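Local coordinates for centrosomal protein of 104 kDa (Homo sapiens, PDB 5LPH) that is required for ciliogenesis and for structural integrity at the ciliary tip, and carries a tubulin-binding TOG domain, at residues C137-I142 with P180-Q185; M197-L202 with M223-S228. All coordinates share one frame; numbering follows the deposited sequence.

Contact 1 (C137-I142 with P180-Q185)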
# COMPACT_ATOMS: atom_id res chain seq x y z
N CYS A 137 -8.11 5.05 -7.09
CA CYS A 137 -8.35 4.38 -5.81
C CYS A 137 -7.05 3.89 -5.18
O CYS A 137 -6.79 4.11 -4.00
CB CYS A 137 -9.29 3.19 -5.98
SG CYS A 137 -10.95 3.64 -6.49
N VAL A 138 -6.24 3.23 -6.00
CA VAL A 138 -4.98 2.65 -5.55
C VAL A 138 -3.97 3.74 -5.13
O VAL A 138 -3.40 3.65 -4.04
CB VAL A 138 -4.40 1.71 -6.63
CG1 VAL A 138 -2.98 1.29 -6.29
CG2 VAL A 138 -5.28 0.48 -6.77
N GLU A 139 -3.77 4.74 -5.98
CA GLU A 139 -2.77 5.80 -5.72
C GLU A 139 -3.07 6.66 -4.49
O GLU A 139 -2.16 7.10 -3.81
CB GLU A 139 -2.59 6.71 -6.95
CG GLU A 139 -1.97 6.01 -8.15
CD GLU A 139 -2.12 6.78 -9.47
OE1 GLU A 139 -3.18 7.40 -9.67
OE2 GLU A 139 -1.19 6.74 -10.31
N ARG A 140 -4.35 6.90 -4.23
CA ARG A 140 -4.77 7.71 -3.07
C ARG A 140 -4.78 6.96 -1.74
O ARG A 140 -4.73 7.61 -0.70
CB ARG A 140 -6.15 8.32 -3.31
CG ARG A 140 -6.25 9.27 -4.50
CD ARG A 140 -5.31 10.46 -4.36
NE ARG A 140 -5.64 11.33 -3.23
CZ ARG A 140 -4.83 12.24 -2.70
NH1 ARG A 140 -3.60 12.43 -3.15
NH2 ARG A 140 -5.26 12.98 -1.68
N THR A 141 -4.84 5.62 -1.77
CA THR A 141 -4.98 4.81 -0.55
C THR A 141 -3.76 4.00 -0.16
O THR A 141 -3.47 3.88 1.03
CB THR A 141 -6.18 3.85 -0.64
OG1 THR A 141 -6.02 2.95 -1.73
CG2 THR A 141 -7.47 4.64 -0.81
N ILE A 142 -3.04 3.43 -1.13
CA ILE A 142 -1.93 2.51 -0.81
C ILE A 142 -0.80 3.17 0.01
O ILE A 142 -0.33 2.56 0.97
CB ILE A 142 -1.37 1.71 -2.04
CG1 ILE A 142 -0.29 0.69 -1.65
CG2 ILE A 142 -0.65 2.57 -3.07
CD1 ILE A 142 -0.74 -0.35 -0.66
N PRO A 180 3.79 -2.69 -6.76
CA PRO A 180 5.22 -3.00 -6.72
C PRO A 180 6.13 -1.78 -6.70
O PRO A 180 7.16 -1.79 -6.03
CB PRO A 180 5.42 -3.83 -7.98
CG PRO A 180 4.14 -4.59 -8.10
CD PRO A 180 3.08 -3.60 -7.69
N SER A 181 5.75 -0.72 -7.40
CA SER A 181 6.52 0.52 -7.44
C SER A 181 6.62 1.25 -6.09
O SER A 181 7.61 1.93 -5.85
CB SER A 181 5.96 1.46 -8.51
OG SER A 181 6.64 2.69 -8.50
N TYR A 182 5.60 1.12 -5.25
CA TYR A 182 5.67 1.65 -3.87
C TYR A 182 6.57 0.82 -2.98
O TYR A 182 7.24 1.36 -2.11
CB TYR A 182 4.28 1.73 -3.23
CG TYR A 182 3.42 2.79 -3.86
CD1 TYR A 182 3.73 4.14 -3.72
CD2 TYR A 182 2.30 2.44 -4.61
CE1 TYR A 182 2.94 5.12 -4.31
CE2 TYR A 182 1.52 3.42 -5.21
CZ TYR A 182 1.84 4.74 -5.05
OH TYR A 182 1.03 5.68 -5.63
N LEU A 183 6.58 -0.50 -3.20
CA LEU A 183 7.33 -1.42 -2.35
C LEU A 183 8.84 -1.41 -2.60
O LEU A 183 9.60 -1.84 -1.73
CB LEU A 183 6.80 -2.85 -2.51
CG LEU A 183 5.32 -3.05 -2.13
CD1 LEU A 183 4.87 -4.45 -2.50
CD2 LEU A 183 5.09 -2.79 -0.65
N VAL A 184 9.27 -0.91 -3.76
CA VAL A 184 10.71 -0.77 -4.07
C VAL A 184 11.26 0.65 -3.84
O VAL A 184 12.42 0.92 -4.16
CB VAL A 184 11.07 -1.25 -5.51
CG1 VAL A 184 10.65 -2.70 -5.70
CG2 VAL A 184 10.45 -0.37 -6.60
N GLN A 185 10.45 1.55 -3.29
CA GLN A 185 10.89 2.91 -2.97
C GLN A 185 11.86 2.81 -1.80
O GLN A 185 11.58 2.09 -0.84
CB GLN A 185 9.70 3.82 -2.62
CG GLN A 185 10.02 5.31 -2.75
CD GLN A 185 8.84 6.20 -2.45
OE1 GLN A 185 7.68 5.85 -2.71
NE2 GLN A 185 9.12 7.39 -1.91
O HOH W 1 1.15 8.06 -4.21

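Contact 2 (M197-L202 with M223-S228)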
# COMPACT_ATOMS: atom_id res chain seq x y z
N MSE A 197 10.58 -3.19 8.17
CA MSE A 197 10.38 -4.67 8.19
C MSE A 197 9.13 -5.05 7.43
O MSE A 197 9.15 -6.04 6.70
CB MSE A 197 10.39 -5.30 9.60
CG MSE A 197 11.26 -6.56 9.78
SE MSE A 197 13.11 -6.30 9.13
CE MSE A 197 13.52 -4.99 10.55
N SER A 198 8.07 -4.26 7.56
CA SER A 198 6.81 -4.52 6.84
C SER A 198 6.97 -4.36 5.33
O SER A 198 6.46 -5.18 4.58
CB SER A 198 5.68 -3.61 7.34
OG SER A 198 5.27 -3.97 8.66
N GLN A 199 7.65 -3.30 4.90
CA GLN A 199 7.89 -3.06 3.47
C GLN A 199 8.70 -4.20 2.84
O GLN A 199 8.39 -4.68 1.75
CB GLN A 199 8.59 -1.72 3.25
CG GLN A 199 8.72 -1.35 1.78
CD GLN A 199 9.21 0.07 1.54
OE1 GLN A 199 9.10 0.94 2.39
NE2 GLN A 199 9.77 0.30 0.35
N MSE A 200 9.74 -4.64 3.55
CA MSE A 200 10.58 -5.75 3.11
C MSE A 200 9.85 -7.06 3.05
O MSE A 200 10.04 -7.83 2.11
CB MSE A 200 11.77 -5.84 4.05
CG MSE A 200 12.80 -4.88 3.56
SE MSE A 200 14.24 -4.79 4.87
CE MSE A 200 15.64 -5.04 3.49
N GLY A 201 9.03 -7.32 4.06
CA GLY A 201 8.16 -8.50 4.08
C GLY A 201 7.20 -8.54 2.90
O GLY A 201 7.05 -9.57 2.26
N LEU A 202 6.56 -7.40 2.62
CA LEU A 202 5.65 -7.28 1.48
C LEU A 202 6.37 -7.44 0.14
O LEU A 202 5.84 -8.08 -0.77
CB LEU A 202 4.92 -5.94 1.49
CG LEU A 202 3.75 -5.83 2.47
CD1 LEU A 202 3.39 -4.37 2.71
CD2 LEU A 202 2.55 -6.60 1.94
N MSE A 223 16.98 -4.71 -7.01
CA MSE A 223 18.40 -4.70 -6.58
C MSE A 223 18.81 -3.34 -6.10
O MSE A 223 19.52 -3.22 -5.10
CB MSE A 223 19.32 -5.15 -7.72
CG MSE A 223 19.14 -6.63 -8.08
SE MSE A 223 19.63 -7.85 -6.61
CE MSE A 223 21.30 -7.00 -6.00
N LYS A 224 18.39 -2.30 -6.82
CA LYS A 224 18.58 -0.90 -6.42
C LYS A 224 18.08 -0.69 -4.98
O LYS A 224 18.79 -0.11 -4.17
CB LYS A 224 17.84 0.01 -7.41
CG LYS A 224 17.77 1.52 -7.17
CD LYS A 224 18.87 2.18 -6.37
CE LYS A 224 18.77 3.70 -6.45
NZ LYS A 224 19.48 4.37 -5.33
N PHE A 225 16.89 -1.20 -4.68
CA PHE A 225 16.31 -1.15 -3.32
C PHE A 225 17.11 -1.95 -2.29
O PHE A 225 17.44 -1.44 -1.21
CB PHE A 225 14.84 -1.64 -3.34
CG PHE A 225 14.20 -1.75 -1.97
CD1 PHE A 225 13.72 -0.61 -1.34
CD2 PHE A 225 14.07 -2.98 -1.33
CE1 PHE A 225 13.13 -0.70 -0.08
CE2 PHE A 225 13.48 -3.07 -0.07
CZ PHE A 225 13.01 -1.94 0.55
N SER A 226 17.41 -3.20 -2.63
CA SER A 226 18.09 -4.10 -1.69
C SER A 226 19.50 -3.64 -1.32
O SER A 226 19.87 -3.64 -0.14
CB SER A 226 18.15 -5.51 -2.28
OG SER A 226 16.85 -6.02 -2.48
N VAL A 227 20.27 -3.22 -2.33
CA VAL A 227 21.64 -2.72 -2.12
C VAL A 227 21.63 -1.44 -1.27
O VAL A 227 22.49 -1.26 -0.41
CB VAL A 227 22.41 -2.52 -3.46
CG1 VAL A 227 23.74 -1.79 -3.26
CG2 VAL A 227 22.65 -3.86 -4.15
N SER A 228 20.66 -0.56 -1.51
CA SER A 228 20.48 0.65 -0.69
C SER A 228 20.17 0.32 0.78
O SER A 228 20.65 0.99 1.69
CB SER A 228 19.37 1.52 -1.27
OG SER A 228 19.28 2.75 -0.56

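Contact 1 (C137-I142 with P180-Q185)
The phenolic oxygen of Y182 is where the two segments come together through a polar group. A water sits 2.8 Å from Y182 OH and also reaches back to the E139 carbonyl, with only a weak bond of 3.5 Å from the water to E139 O, so the hydroxyl is linked to the helix backbone only loosely, through the water. No direct hydrogen bond crosses the contact. OH instead rests against carbon, 3.8 Å from E139 CA and 3.9 Å from E139 CG. The two side chains cross at about a right angle, and the E139 carboxylate plane stands 81° from the ring, turned almost perpendicular to it. The Y182 chain takes CG anti to its own carbonyl carbon (chi1 -69°), which aims the ring at helix 131-147. Along the CD2-CE2 side of the ring, the I142 methyl CG2 lies obliquely, modelled too close for the detail to be relied on. This is helix-to-helix packing of the TOG domain's HEAT-repeat solenoid, in which one long residue from the short helix 178-183 spans to a helix whose other side is covered by helices 83-100 and 106-126. With an alanine in place of Y182, the water would probably lose its phenol partner and E139 the hydroxyl that rests against its CA and CG, leaving little to join the two segments. Within helix 131-147, T141 OG1 donates to C137 O at 2.7 Å, 28° out of the carbonyl plane, and the same oxygen receives a weak bond from T141 N. Further round this helix, R98 NH1 takes up the R140 carbonyl.

Contact 2 (M197-L202 with M223-S228)
F225 reaches from helix 219-229 toward Q199 and M200, and its side chain can be traced outward. From CB, the ring carbon CG lies anti to the backbone N (chi1 175°), which carries the whole ring out toward helix 193-210. Next along the ring, F225 CD1 packs 3.5 Å from V184 O. The same side of the ring then meets Q199: F225 CE1 lies 3.5 Å from Q199 NE2, and the terminal CZ is 3.9 Å from the same nitrogen. The approach is oblique, although the amide and ring planes are only 22° apart. The nitrogen does not depend on the ring for a partner, because backbone carbonyls at the end of helix 178-183 and just beyond it, those of L183 and Q185, take up its N-H groups and hold the amide beside the phenyl group. On the other side of the ring, F225 CE2 is 4.1 Å from M200 CG, which comes in at the ring edge, near its plane. M200 is a selenomethionine in this crystal, and its chain is extended as far as selenium before bending at the terminal methyl. The ring thus fits between a polar and an apolar side chain of consecutive helix residues, and L187, from the loop, touches both F225 and Q199. Around this buried contact, helix 235-252 packs against M197 and S226, while helix 154-169 meets S198 and L202 on the far flank of helix 193-210.

Along the chain the contacts come in series, contact 1 closing at Q185 before contact 2 opens at M197, and their centres are about 14 Å apart. Helices 178-183 and 193-210 follow one another, and the Q199 amide of contact 2 bridges them by capturing the chain of contact 1 where helix 178-183 ends. F225 joins in, its CE1 packing 3.3 Å from Q185 O. Helices 131-147, 178-183, 193-210 and 219-229 are thereby coupled through successive side-chain contacts, consistent with the side-by-side packing of helices in an all-helical HEAT-repeat array such as this TOG domain.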